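Local coordinates for DltD domain-containing protein (Beauveria bassiana, PDB 7D78) that probably acts as a thioesterase-family polyketide cyclase with an alpha/beta-hydrolase fold, closing polyketide chains into medium-ring lactones, at residues G42-V47 and T115-L120; A53-P58 and A111-H116; L67-A72 and T82-P87; V139-A144 and E249-V254. All blocks are in the same frame, centred on the assembly; numbering follows the deposited sequence. Where two conformers were deposited one is given.

Contact 1: residues G42-V47 and T115-L120; sequences GRFYAV and THISSL
Leu120 sets a single methyl, CD1, over the middle of the Phe44 ring. The carbon stands 3.8 Å from the ring centroid and 11° off the ring normal, a CH-pi contact in which Leu120 CD1 is almost equally far from the ring's outer carbons. The two side chains come from opposite directions. Phe44 places its CG opposite the backbone N (chi1 -176°), which carries the ring off strand 39-45 toward the end of helix 103-118. Ile117 adds a looser touch, its CG2 lying 4.3 Å from Phe44 CE1 and obliquely to the ring. Leucine and isoleucine suit these places because branched methyls can meet an aromatic surface without any polar group to satisfy. With an alanine in place of Phe44, Leu120 CD1 would probably lose the face it rests on, and a gap is likely to open between strand and helix end. The solvent side is polar instead: Ser119 is exposed and makes hydrogen bonds within its own segment. Near the end of the helix, His116 O accepts from both Ser119 N and Ser119 OG, the hydroxyl at 2.8 Å from His116 O. The C-terminal end of a helix and the loop that follows, laid against a strand near the edge of the central sheet, fit the layered packing of an alpha/beta hydrolase.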
loop_
_atom_site.group_PDB
_atom_site.type_symbol
_atom_site.label_atom_id
_atom_site.label_comp_id
_atom_site.label_asym_id
_atom_site.label_seq_id
_atom_site.Cartn_x
_atom_site.Cartn_y
_atom_site.Cartn_z
ATOM N N GLY A 42 -14.386 -19.807 -1.801
ATOM C CA GLY A 42 -15.355 -19.316 -2.761
ATOM C C GLY A 42 -16.121 -20.427 -3.453
ATOM O O GLY A 42 -15.907 -21.616 -3.200
ATOM N N ARG A 43 -17.046 -20.012 -4.327
ATOM C CA ARG A 43 -17.846 -20.919 -5.146
ATOM C C ARG A 43 -17.225 -21.010 -6.531
ATOM O O ARG A 43 -16.982 -19.982 -7.165
ATOM C CB ARG A 43 -19.283 -20.430 -5.301
ATOM C CG ARG A 43 -20.055 -20.189 -4.023
ATOM C CD ARG A 43 -21.435 -19.699 -4.402
ATOM N NE ARG A 43 -22.367 -19.726 -3.280
ATOM C CZ ARG A 43 -23.677 -19.551 -3.404
ATOM N NH1 ARG A 43 -24.211 -19.348 -4.603
ATOM N NH2 ARG A 43 -24.449 -19.587 -2.328
ATOM N N PHE A 44 -16.981 -22.232 -6.996
ATOM C CA PHE A 44 -16.448 -22.471 -8.331
ATOM C C PHE A 44 -17.534 -23.117 -9.177
ATOM O O PHE A 44 -18.004 -24.215 -8.856
ATOM C CB PHE A 44 -15.206 -23.355 -8.280
ATOM C CG PHE A 44 -14.551 -23.551 -9.613
ATOM C CD1 PHE A 44 -13.916 -22.492 -10.246
ATOM C CD2 PHE A 44 -14.580 -24.788 -10.241
ATOM C CE1 PHE A 44 -13.303 -22.659 -11.473
ATOM C CE2 PHE A 44 -13.969 -24.970 -11.474
ATOM C CZ PHE A 44 -13.329 -23.902 -12.095
ATOM N N TYR A 45 -17.945 -22.422 -10.226
ATOM C CA TYR A 45 -18.954 -22.893 -11.172
ATOM C C TYR A 45 -18.209 -23.455 -12.382
ATOM O O TYR A 45 -17.759 -22.698 -13.244
ATOM C CB TYR A 45 -19.886 -21.749 -11.561
ATOM C CG TYR A 45 -20.768 -21.204 -10.445
ATOM C CD1 TYR A 45 -20.244 -20.377 -9.450
ATOM C CD2 TYR A 45 -22.133 -21.490 -10.407
ATOM C CE1 TYR A 45 -21.056 -19.854 -8.436
ATOM C CE2 TYR A 45 -22.955 -20.979 -9.398
ATOM C CZ TYR A 45 -22.409 -20.160 -8.418
ATOM O OH TYR A 45 -23.214 -19.651 -7.421
ATOM N N ALA A 46 -18.061 -24.780 -12.435
ATOM C CA ALA A 46 -17.239 -25.443 -13.442
ATOM C C ALA A 46 -18.013 -25.637 -14.743
ATOM O O ALA A 46 -19.242 -25.695 -14.760
ATOM C CB ALA A 46 -16.759 -26.804 -12.937
ATOM N N VAL A 47 -17.274 -25.744 -15.844
ATOM C CA VAL A 47 -17.855 -26.145 -17.117
ATOM C C VAL A 47 -17.267 -27.493 -17.497
ATOM O O VAL A 47 -16.215 -27.906 -16.999
ATOM C CB VAL A 47 -17.622 -25.111 -18.238
ATOM C CG1 VAL A 47 -18.197 -23.759 -17.832
ATOM C CG2 VAL A 47 -16.136 -25.011 -18.574
ATOM N N THR A 115 -3.309 -18.381 -9.443
ATOM C CA THR A 115 -2.462 -19.572 -9.460
ATOM C C THR A 115 -3.281 -20.834 -9.209
ATOM O O THR A 115 -3.141 -21.831 -9.930
ATOM C CB THR A 115 -1.341 -19.444 -8.423
ATOM O OG1 THR A 115 -0.458 -18.386 -8.798
ATOM C CG2 THR A 115 -0.526 -20.762 -8.323
ATOM N N HIS A 116 -4.146 -20.818 -8.192
ATOM C CA HIS A 116 -4.860 -22.057 -7.891
ATOM C C HIS A 116 -5.968 -22.336 -8.904
ATOM O O HIS A 116 -6.142 -23.487 -9.320
ATOM C CB HIS A 116 -5.437 -22.038 -6.482
ATOM C CG HIS A 116 -6.139 -23.317 -6.115
ATOM N ND1 HIS A 116 -5.482 -24.527 -6.029
ATOM C CD2 HIS A 116 -7.441 -23.576 -5.844
ATOM C CE1 HIS A 116 -6.349 -25.476 -5.712
ATOM N NE2 HIS A 116 -7.545 -24.924 -5.592
ATOM N N ILE A 117 -6.727 -21.312 -9.313
ATOM C CA ILE A 117 -7.802 -21.528 -10.288
ATOM C C ILE A 117 -7.226 -22.031 -11.614
ATOM O O ILE A 117 -7.801 -22.919 -12.270
ATOM C CB ILE A 117 -8.630 -20.237 -10.477
ATOM C CG1 ILE A 117 -9.338 -19.823 -9.176
ATOM C CG2 ILE A 117 -9.645 -20.400 -11.600
ATOM C CD1 ILE A 117 -10.252 -20.921 -8.548
ATOM N N SER A 118 -6.086 -21.468 -12.033
ATOM C CA SER A 118 -5.422 -21.909 -13.259
ATOM C C SER A 118 -4.993 -23.369 -13.190
ATOM O O SER A 118 -4.824 -24.009 -14.234
ATOM C CB SER A 118 -4.189 -21.032 -13.550
ATOM O OG SER A 118 -4.544 -19.667 -13.719
ATOM N N SER A 119 -4.815 -23.916 -11.990
ATOM C CA SER A 119 -4.385 -25.301 -11.862
ATOM C C SER A 119 -5.538 -26.301 -11.952
ATOM O O SER A 119 -5.279 -27.508 -12.030
ATOM C CB SER A 119 -3.634 -25.503 -10.538
ATOM O OG SER A 119 -4.545 -25.721 -9.471
ATOM N N LEU A 120 -6.786 -25.842 -11.966
ATOM C CA LEU A 120 -7.914 -26.763 -11.887
ATOM C C LEU A 120 -8.114 -27.485 -13.226
ATOM O O LEU A 120 -7.734 -26.968 -14.279
ATOM C CB LEU A 120 -9.180 -26.010 -11.489
ATOM C CG LEU A 120 -9.137 -25.382 -10.088
ATOM C CD1 LEU A 120 -10.444 -24.650 -9.812
ATOM C CD2 LEU A 120 -8.866 -26.439 -9.021
#

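Contact 2: residues A53-P58 and A111-H116; sequences AIIMTP and ADIVTH
Ile55 reaches from strand 51-57 to two residues of helix 103-118, mainly with CD1 for Val114 and CG2 for Ile113. Its longer arm ends in CD1, 3.7 Å from Val114 CG2, and the two side chains meet at about a right angle. The shorter branch puts Ile55 CG2 4.0 Å from Ile113 CG2, which also has Ile55 CD1 nearby. Because CG1 of Ile55 lies opposite the carbonyl carbon (chi1 -66°), CG2 is turned beside that carbon, and the two methyls spread over consecutive helix residues. Beta-branched side chains suit both partners: they are rigid near the backbone and wholly apolar, which suits a buried interface that has no hydrogen bond across it.

Around this core, Leu130 of the adjoining strand also touches Ile55, while Tyr83 and Tyr85 pack on Ile113. The strand is held in place by backbone hydrogen bonds on both flanks, Ile54 with Tyr83 and Ile55 with Thr129. Farther out, Thr115 OG1 bonds to Arg149, and Asp112 OD1 forms a salt bridge with Arg179 of the second subunit. Another face of the helix thus meets the dimer partner. Its apolar face gives the layering known from alpha/beta hydrolases, helix 103-118 covering parallel strand 51-57 of the mixed sheet.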
loop_
_atom_site.group_PDB
_atom_site.type_symbol
_atom_site.label_atom_id
_atom_site.label_comp_id
_atom_site.label_asym_id
_atom_site.label_seq_id
_atom_site.Cartn_x
_atom_site.Cartn_y
_atom_site.Cartn_z
ATOM N N ALA A 53 -11.816 -19.058 -17.682
ATOM C CA ALA A 53 -12.252 -18.849 -16.307
ATOM C C ALA A 53 -12.356 -17.361 -16.008
ATOM O O ALA A 53 -11.486 -16.580 -16.399
ATOM C CB ALA A 53 -11.291 -19.520 -15.311
ATOM N N ILE A 54 -13.417 -16.979 -15.300
ATOM C CA ILE A 54 -13.627 -15.607 -14.851
ATOM C C ILE A 54 -13.596 -15.620 -13.331
ATOM O O ILE A 54 -14.391 -16.326 -12.703
ATOM C CB ILE A 54 -14.960 -15.033 -15.356
ATOM C CG1 ILE A 54 -15.040 -15.084 -16.887
ATOM C CG2 ILE A 54 -15.166 -13.629 -14.816
ATOM C CD1 ILE A 54 -16.448 -14.821 -17.411
ATOM N N ILE A 55 -12.682 -14.850 -12.741
ATOM C CA ILE A 55 -12.579 -14.722 -11.286
ATOM C C ILE A 55 -13.238 -13.410 -10.889
ATOM O O ILE A 55 -12.803 -12.339 -11.328
ATOM C CB ILE A 55 -11.116 -14.767 -10.816
ATOM C CG1 ILE A 55 -10.499 -16.144 -11.072
ATOM C CG2 ILE A 55 -11.017 -14.405 -9.315
ATOM C CD1 ILE A 55 -8.955 -16.110 -11.183
ATOM N N MET A 56 -14.287 -13.486 -10.067
ATOM C CA MET A 56 -15.119 -12.336 -9.719
ATOM C C MET A 56 -14.823 -11.893 -8.288
ATOM O O MET A 56 -14.988 -12.677 -7.349
ATOM C CB MET A 56 -16.608 -12.677 -9.858
ATOM C CG MET A 56 -17.033 -13.091 -11.271
ATOM S SD MET A 56 -18.752 -13.656 -11.330
ATOM C CE MET A 56 -19.632 -12.119 -11.070
ATOM N N THR A 57 -14.429 -10.625 -8.127
ATOM C CA THR A 57 -14.165 -10.051 -6.808
ATOM C C THR A 57 -15.343 -9.186 -6.376
ATOM O O THR A 57 -15.697 -8.239 -7.095
ATOM C CB THR A 57 -12.884 -9.214 -6.827
ATOM O OG1 THR A 57 -11.748 -10.056 -7.097
ATOM C CG2 THR A 57 -12.670 -8.546 -5.466
ATOM N N PRO A 58 -15.953 -9.442 -5.218
ATOM C CA PRO A 58 -17.077 -8.615 -4.761
ATOM C C PRO A 58 -16.643 -7.218 -4.330
ATOM O O PRO A 58 -15.462 -6.894 -4.210
ATOM C CB PRO A 58 -17.639 -9.393 -3.562
ATOM C CG PRO A 58 -17.024 -10.761 -3.637
ATOM C CD PRO A 58 -15.680 -10.557 -4.300
ATOM N N ALA A 111 -3.363 -12.680 -7.247
ATOM C CA ALA A 111 -2.314 -13.456 -7.909
ATOM C C ALA A 111 -2.333 -14.906 -7.443
ATOM O O ALA A 111 -2.201 -15.829 -8.254
ATOM C CB ALA A 111 -0.935 -12.842 -7.651
ATOM N N ASP A 112 -2.503 -15.123 -6.137
ATOM C CA ASP A 112 -2.505 -16.480 -5.604
ATOM C C ASP A 112 -3.787 -17.217 -5.970
ATOM O O ASP A 112 -3.755 -18.419 -6.251
ATOM C CB ASP A 112 -2.297 -16.440 -4.091
ATOM C CG ASP A 112 -0.954 -15.839 -3.717
ATOM O OD1 ASP A 112 -0.061 -15.820 -4.599
ATOM O OD2 ASP A 112 -0.780 -15.394 -2.554
ATOM N N ILE A 113 -4.919 -16.511 -6.001
ATOM C CA ILE A 113 -6.154 -17.106 -6.505
ATOM C C ILE A 113 -5.987 -17.525 -7.966
ATOM O O ILE A 113 -6.353 -18.642 -8.356
ATOM C CB ILE A 113 -7.324 -16.129 -6.321
ATOM C CG1 ILE A 113 -7.584 -15.920 -4.830
ATOM C CG2 ILE A 113 -8.588 -16.638 -7.055
ATOM C CD1 ILE A 113 -8.359 -14.654 -4.520
ATOM N N VAL A 114 -5.408 -16.646 -8.792
ATOM C CA VAL A 114 -5.178 -17.002 -10.195
ATOM C C VAL A 114 -4.328 -18.266 -10.290
ATOM O O VAL A 114 -4.598 -19.153 -11.108
ATOM C CB VAL A 114 -4.538 -15.825 -10.959
ATOM C CG1 VAL A 114 -4.059 -16.270 -12.339
ATOM C CG2 VAL A 114 -5.545 -14.691 -11.118
ATOM N N THR A 115 -3.309 -18.381 -9.443
ATOM C CA THR A 115 -2.462 -19.572 -9.460
ATOM C C THR A 115 -3.281 -20.834 -9.209
ATOM O O THR A 115 -3.141 -21.831 -9.930
ATOM C CB THR A 115 -1.341 -19.444 -8.423
ATOM O OG1 THR A 115 -0.458 -18.386 -8.798
ATOM C CG2 THR A 115 -0.526 -20.762 -8.323
ATOM N N HIS A 116 -4.146 -20.818 -8.192
ATOM C CA HIS A 116 -4.860 -22.057 -7.891
ATOM C C HIS A 116 -5.968 -22.336 -8.904
ATOM O O HIS A 116 -6.142 -23.487 -9.320
ATOM C CB HIS A 116 -5.437 -22.038 -6.482
ATOM C CG HIS A 116 -6.139 -23.317 -6.115
ATOM N ND1 HIS A 116 -5.482 -24.527 -6.029
ATOM C CD2 HIS A 116 -7.441 -23.576 -5.844
ATOM C CE1 HIS A 116 -6.349 -25.476 -5.712
ATOM N NE2 HIS A 116 -7.545 -24.924 -5.592
#

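Contact 3: residues L67-A72 and T82-P87; sequences LLPDIA and TYIYDP
Ile84 CG2 packs on Leu68, while Ile84 CD1 lies between the Leu68-Pro69 backbone and Ala72 CB, within the beta-alpha-beta crossover formed by strand 51-57, helix 68-77 and strand 81-86. Ile84 has two conformers, and its distances here hold for one of them. The short axes of 68-72 and 82-86 run nearly antiparallel, at 167° and 9.2 Å apart, as expected when a helix returns the chain between two parallel strands. Leu68 and Ile84 point at each other from the two layers, and their side chains slant across one another. Ile84 CG2 lies 3.5 Å from Leu68 CD1 and also meets Leu68 CB. Ile84 CD1 comes to 3.5 Å from Ala72 CB, tight for two carbons. Pro69 CB points away from the strand, yet Pro69 N and CD lie near Ile84 CD1, the CD at 4.3 Å. Proline is well placed in the first turn of a helix, where its lack of an N-H costs no hydrogen bond.

One turn on, small Ala72 lets helix and strand come close: its CA is 5.8 Å from Thr82 CA. Thr82 offers its methyl, since CG2 stands opposite the backbone N while OG1 (chi1 -55°) turns beside that N and hydrogen-bonds to Phe80 O. Met56, from the neighbouring strand, packs on both Leu68 and Thr82. Ala72 CB ends up 3.6 Å from Thr82 CG2.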
loop_
_atom_site.group_PDB
_atom_site.type_symbol
_atom_site.label_atom_id
_atom_site.label_comp_id
_atom_site.label_asym_id
_atom_site.label_seq_id
_atom_site.Cartn_x
_atom_site.Cartn_y
_atom_site.Cartn_z
ATOM N N LEU A 67 -25.650 -10.971 -4.963
ATOM C CA LEU A 67 -25.832 -10.593 -6.372
ATOM C C LEU A 67 -25.035 -11.439 -7.357
ATOM O O LEU A 67 -25.572 -11.867 -8.388
ATOM C CB LEU A 67 -25.498 -9.110 -6.591
ATOM C CG LEU A 67 -26.190 -8.118 -5.634
ATOM C CD1 LEU A 67 -25.292 -6.935 -5.279
ATOM C CD2 LEU A 67 -27.545 -7.629 -6.170
ATOM N N LEU A 68 -23.765 -11.702 -7.054
ATOM C CA LEU A 68 -22.892 -12.353 -8.027
ATOM C C LEU A 68 -23.297 -13.773 -8.426
ATOM O O LEU A 68 -22.992 -14.152 -9.571
ATOM C CB LEU A 68 -21.449 -12.341 -7.498
ATOM C CG LEU A 68 -20.946 -10.942 -7.117
ATOM C CD1 LEU A 68 -19.433 -10.945 -6.872
ATOM C CD2 LEU A 68 -21.313 -9.913 -8.183
ATOM N N PRO A 69 -23.927 -14.605 -7.581
ATOM C CA PRO A 69 -24.271 -15.953 -8.061
ATOM C C PRO A 69 -25.113 -15.943 -9.322
ATOM O O PRO A 69 -24.905 -16.789 -10.202
ATOM C CB PRO A 69 -25.019 -16.561 -6.871
ATOM C CG PRO A 69 -24.377 -15.902 -5.688
ATOM C CD PRO A 69 -24.159 -14.484 -6.128
ATOM N N ASP A 70 -26.042 -14.993 -9.444
ATOM C CA ASP A 70 -26.844 -14.898 -10.659
ATOM C C ASP A 70 -25.969 -14.672 -11.886
ATOM O O ASP A 70 -26.193 -15.285 -12.937
ATOM C CB ASP A 70 -27.869 -13.776 -10.523
ATOM C CG ASP A 70 -28.927 -14.080 -9.487
ATOM O OD1 ASP A 70 -29.204 -15.278 -9.252
ATOM O OD2 ASP A 70 -29.480 -13.123 -8.912
ATOM N N ILE A 71 -24.970 -13.792 -11.772
ATOM C CA ILE A 71 -24.058 -13.533 -12.884
ATOM C C ILE A 71 -23.211 -14.766 -13.182
ATOM O O ILE A 71 -22.989 -15.115 -14.351
ATOM C CB ILE A 71 -23.178 -12.304 -12.573
ATOM C CG1 ILE A 71 -24.028 -11.130 -12.084
ATOM C CG2 ILE A 71 -22.336 -11.895 -13.782
ATOM C CD1 ILE A 71 -24.667 -10.341 -13.196
ATOM N N ALA A 72 -22.730 -15.451 -12.134
ATOM C CA ALA A 72 -21.871 -16.617 -12.329
ATOM C C ALA A 72 -22.605 -17.752 -13.038
ATOM O O ALA A 72 -22.013 -18.467 -13.860
ATOM C CB ALA A 72 -21.336 -17.108 -10.989
ATOM N N THR A 82 -16.425 -20.048 -13.503
ATOM C CA THR A 82 -16.558 -18.814 -12.740
ATOM C C THR A 82 -16.265 -19.083 -11.270
ATOM O O THR A 82 -16.809 -20.023 -10.686
ATOM C CB THR A 82 -17.957 -18.198 -12.906
ATOM O OG1 THR A 82 -18.238 -18.017 -14.299
ATOM C CG2 THR A 82 -18.004 -16.841 -12.234
ATOM N N TYR A 83 -15.401 -18.259 -10.681
ATOM C CA TYR A 83 -15.054 -18.335 -9.264
ATOM C C TYR A 83 -15.475 -17.034 -8.596
ATOM O O TYR A 83 -14.958 -15.968 -8.940
ATOM C CB TYR A 83 -13.548 -18.557 -9.088
ATOM C CG TYR A 83 -13.070 -18.802 -7.661
ATOM C CD1 TYR A 83 -13.626 -19.809 -6.892
ATOM C CD2 TYR A 83 -12.022 -18.055 -7.109
ATOM C CE1 TYR A 83 -13.180 -20.067 -5.604
ATOM C CE2 TYR A 83 -11.555 -18.309 -5.817
ATOM C CZ TYR A 83 -12.148 -19.319 -5.065
ATOM O OH TYR A 83 -11.718 -19.598 -3.776
ATOM N N ILE A 84 -16.443 -17.111 -7.684
ATOM C CA ILE A 84 -16.761 -16.009 -6.778
ATOM C C ILE A 84 -16.192 -16.367 -5.416
ATOM O O ILE A 84 -16.365 -17.498 -4.946
ATOM C CB ILE A 84 -18.277 -15.757 -6.677
ATOM C CG1 ILE A 84 -19.007 -16.093 -7.975
ATOM C CG2 ILE A 84 -18.562 -14.312 -6.282
ATOM C CD1 ILE A 84 -20.506 -15.985 -7.815
ATOM N N TYR A 85 -15.519 -15.419 -4.773
ATOM C CA TYR A 85 -14.846 -15.717 -3.516
ATOM C C TYR A 85 -15.054 -14.583 -2.521
ATOM O O TYR A 85 -15.334 -13.438 -2.892
ATOM C CB TYR A 85 -13.330 -15.972 -3.731
ATOM C CG TYR A 85 -12.568 -14.708 -4.106
ATOM C CD1 TYR A 85 -12.524 -14.270 -5.424
ATOM C CD2 TYR A 85 -11.934 -13.936 -3.133
ATOM C CE1 TYR A 85 -11.855 -13.094 -5.774
ATOM C CE2 TYR A 85 -11.273 -12.761 -3.462
ATOM C CZ TYR A 85 -11.236 -12.347 -4.781
ATOM O OH TYR A 85 -10.571 -11.198 -5.096
ATOM N N ASP A 86 -14.942 -14.938 -1.239
ATOM C CA ASP A 86 -14.898 -13.957 -0.160
ATOM C C ASP A 86 -13.466 -13.477 0.010
ATOM O O ASP A 86 -12.581 -14.297 0.291
ATOM C CB ASP A 86 -15.396 -14.559 1.152
ATOM C CG ASP A 86 -16.908 -14.799 1.158
ATOM O OD1 ASP A 86 -17.634 -14.061 0.466
ATOM O OD2 ASP A 86 -17.368 -15.704 1.888
ATOM N N PRO A 87 -13.184 -12.187 -0.146
ATOM C CA PRO A 87 -11.804 -11.722 0.033
ATOM C C PRO A 87 -11.322 -11.931 1.463
ATOM O O PRO A 87 -12.081 -12.240 2.383
ATOM C CB PRO A 87 -11.874 -10.227 -0.326
ATOM C CG PRO A 87 -13.141 -10.091 -1.169
ATOM C CD PRO A 87 -14.089 -11.094 -0.546
#

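Contact 4: residues V139-A144 and E249-V254; sequences VSACAA and EILKLV
The two backbones approach most closely at Cys142 and Ile250, whose CA atoms are 6.1 Å apart, with Ala141 CA and Leu251 CA only slightly farther separated at 6.3 Å. Residues 139-144 are a regular helical run, whereas 249-254 begin helical and include a type I beta turn from Leu251 to Val254. Helix 135-146 follows a strand and a GxSxG turn, consistent with the nucleophile elbow of alpha/beta hydrolases, and packs here on helix 247-251. Small residues, Ala141 and Cys142, make such closeness possible. Ala141 CB meets Leu251 CD1 at 3.5 Å, tight for two carbons. Beside it, Cys142 SG lies 3.7 Å from Ile250 CG2 and touches Ile250 CD1 as well, resting against both branches of the isoleucine. At the end of the turn, Val254 brings CG2 to 3.4 Å from Ala141 O.

On the outer side of the turn, Lys252 NZ forms a salt bridge with Glu249 OE1, approaching on the syn side but 27° out of the carboxylate plane. Trp244 of the second subunit packs on both Cys142 and Ile250, extending the cluster to the dimer interface. No hydrogen bond joins the segments, so their union rests on close packing, mostly apolar, with a methyl also meeting a carbonyl oxygen.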
loop_
_atom_site.group_PDB
_atom_site.type_symbol
_atom_site.label_atom_id
_atom_site.label_comp_id
_atom_site.label_asym_id
_atom_site.label_seq_id
_atom_site.Cartn_x
_atom_site.Cartn_y
_atom_site.Cartn_z
ATOM N N VAL A 139 -9.871 -3.167 -7.249
ATOM C CA VAL A 139 -8.905 -4.159 -6.774
ATOM C C VAL A 139 -8.446 -5.038 -7.931
ATOM O O VAL A 139 -7.253 -5.339 -8.072
ATOM C CB VAL A 139 -9.530 -5.007 -5.644
ATOM C CG1 VAL A 139 -8.696 -6.276 -5.393
ATOM C CG2 VAL A 139 -9.666 -4.194 -4.359
ATOM N N SER A 140 -9.394 -5.468 -8.773
ATOM C CA SER A 140 -9.049 -6.348 -9.881
ATOM C C SER A 140 -8.095 -5.663 -10.856
ATOM O O SER A 140 -7.201 -6.305 -11.416
ATOM C CB SER A 140 -10.318 -6.804 -10.617
ATOM O OG SER A 140 -11.195 -7.536 -9.777
ATOM N N ALA A 141 -8.277 -4.365 -11.078
ATOM C CA ALA A 141 -7.376 -3.640 -11.969
ATOM C C ALA A 141 -5.949 -3.650 -11.434
ATOM O O ALA A 141 -4.996 -3.797 -12.205
ATOM C CB ALA A 141 -7.856 -2.207 -12.152
ATOM N N CYS A 142 -5.784 -3.470 -10.119
ATOM C CA CYS A 142 -4.446 -3.486 -9.533
ATOM C C CYS A 142 -3.791 -4.847 -9.711
ATOM O O CYS A 142 -2.596 -4.930 -10.022
ATOM C CB CYS A 142 -4.503 -3.114 -8.047
ATOM S SG CYS A 142 -5.192 -1.469 -7.731
ATOM N N ALA A 143 -4.559 -5.927 -9.525
ATOM C CA ALA A 143 -4.018 -7.260 -9.775
ATOM C C ALA A 143 -3.636 -7.427 -11.237
ATOM O O ALA A 143 -2.573 -7.982 -11.548
ATOM C CB ALA A 143 -5.027 -8.340 -9.356
ATOM N N ALA A 144 -4.480 -6.930 -12.150
ATOM C CA ALA A 144 -4.189 -7.052 -13.573
ATOM C C ALA A 144 -2.915 -6.314 -13.949
ATOM O O ALA A 144 -2.182 -6.764 -14.837
ATOM C CB ALA A 144 -5.362 -6.522 -14.407
ATOM N N GLU A 249 -3.406 5.957 -9.849
ATOM C CA GLU A 249 -2.033 5.813 -10.322
ATOM C C GLU A 249 -1.748 4.383 -10.751
ATOM O O GLU A 249 -1.061 4.163 -11.755
ATOM C CB GLU A 249 -1.038 6.254 -9.246
ATOM C CG GLU A 249 -1.270 7.661 -8.724
ATOM C CD GLU A 249 -1.404 8.687 -9.836
ATOM O OE1 GLU A 249 -0.643 8.612 -10.824
ATOM O OE2 GLU A 249 -2.271 9.570 -9.717
ATOM N N ILE A 250 -2.259 3.399 -10.000
ATOM C CA ILE A 250 -2.010 1.998 -10.350
ATOM C C ILE A 250 -2.722 1.633 -11.651
ATOM O O ILE A 250 -2.201 0.854 -12.463
ATOM C CB ILE A 250 -2.424 1.061 -9.197
ATOM C CG1 ILE A 250 -1.644 1.403 -7.923
ATOM C CG2 ILE A 250 -2.135 -0.379 -9.562
ATOM C CD1 ILE A 250 -2.240 0.804 -6.679
ATOM N N LEU A 251 -3.912 2.197 -11.880
ATOM C CA LEU A 251 -4.630 1.901 -13.115
ATOM C C LEU A 251 -3.831 2.333 -14.338
ATOM O O LEU A 251 -3.989 1.750 -15.419
ATOM C CB LEU A 251 -6.008 2.566 -13.107
ATOM C CG LEU A 251 -7.175 1.620 -12.798
ATOM C CD1 LEU A 251 -7.070 1.098 -11.361
ATOM C CD2 LEU A 251 -8.527 2.307 -13.026
ATOM N N LYS A 252 -2.938 3.319 -14.183
ATOM C CA LYS A 252 -2.122 3.755 -15.311
ATOM C C LYS A 252 -1.112 2.696 -15.724
ATOM O O LYS A 252 -0.660 2.707 -16.872
ATOM C CB LYS A 252 -1.417 5.076 -14.984
ATOM C CG LYS A 252 -2.367 6.260 -14.851
ATOM C CD LYS A 252 -1.712 7.405 -14.101
ATOM C CE LYS A 252 -2.684 8.561 -13.883
ATOM N NZ LYS A 252 -1.992 9.744 -13.288
ATOM N N LEU A 253 -0.764 1.772 -14.821
ATOM C CA LEU A 253 0.085 0.645 -15.187
ATOM C C LEU A 253 -0.659 -0.380 -16.029
ATOM O O LEU A 253 -0.022 -1.215 -16.671
ATOM C CB LEU A 253 0.642 -0.040 -13.938
ATOM C CG LEU A 253 1.367 0.871 -12.950
ATOM C CD1 LEU A 253 1.697 0.106 -11.686
ATOM C CD2 LEU A 253 2.624 1.438 -13.580
ATOM N N VAL A 254 -1.989 -0.356 -16.028
ATOM C CA VAL A 254 -2.742 -1.293 -16.855
ATOM C C VAL A 254 -2.800 -0.717 -18.261
ATOM O O VAL A 254 -3.742 0.005 -18.609
ATOM C CB VAL A 254 -4.153 -1.547 -16.294
ATOM C CG1 VAL A 254 -4.827 -2.683 -17.061
ATOM C CG2 VAL A 254 -4.087 -1.861 -14.798
#

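From the N terminus, strand 39-45 comes first, and contact 1 closes the longest of the three early loops when 115-120 returns to it. Strand 51-57 follows, and contact 2 closes on 111-116, so its loop lies wholly within that of contact 1; both draw helix 103-118 onto the sheet. Contact 3 is innermost, a short closure between helix 68-77 and strand 81-86. That strand lies between 39-45 and 51-57 in the sheet, is bonded through its backbone to these strands of contacts 1 and 2, and so ties contact 3 to both. Contact 4 opens only afterwards, in series, spanning 105 residues to tie helix 135-146 to 249-254. None of the loops cross.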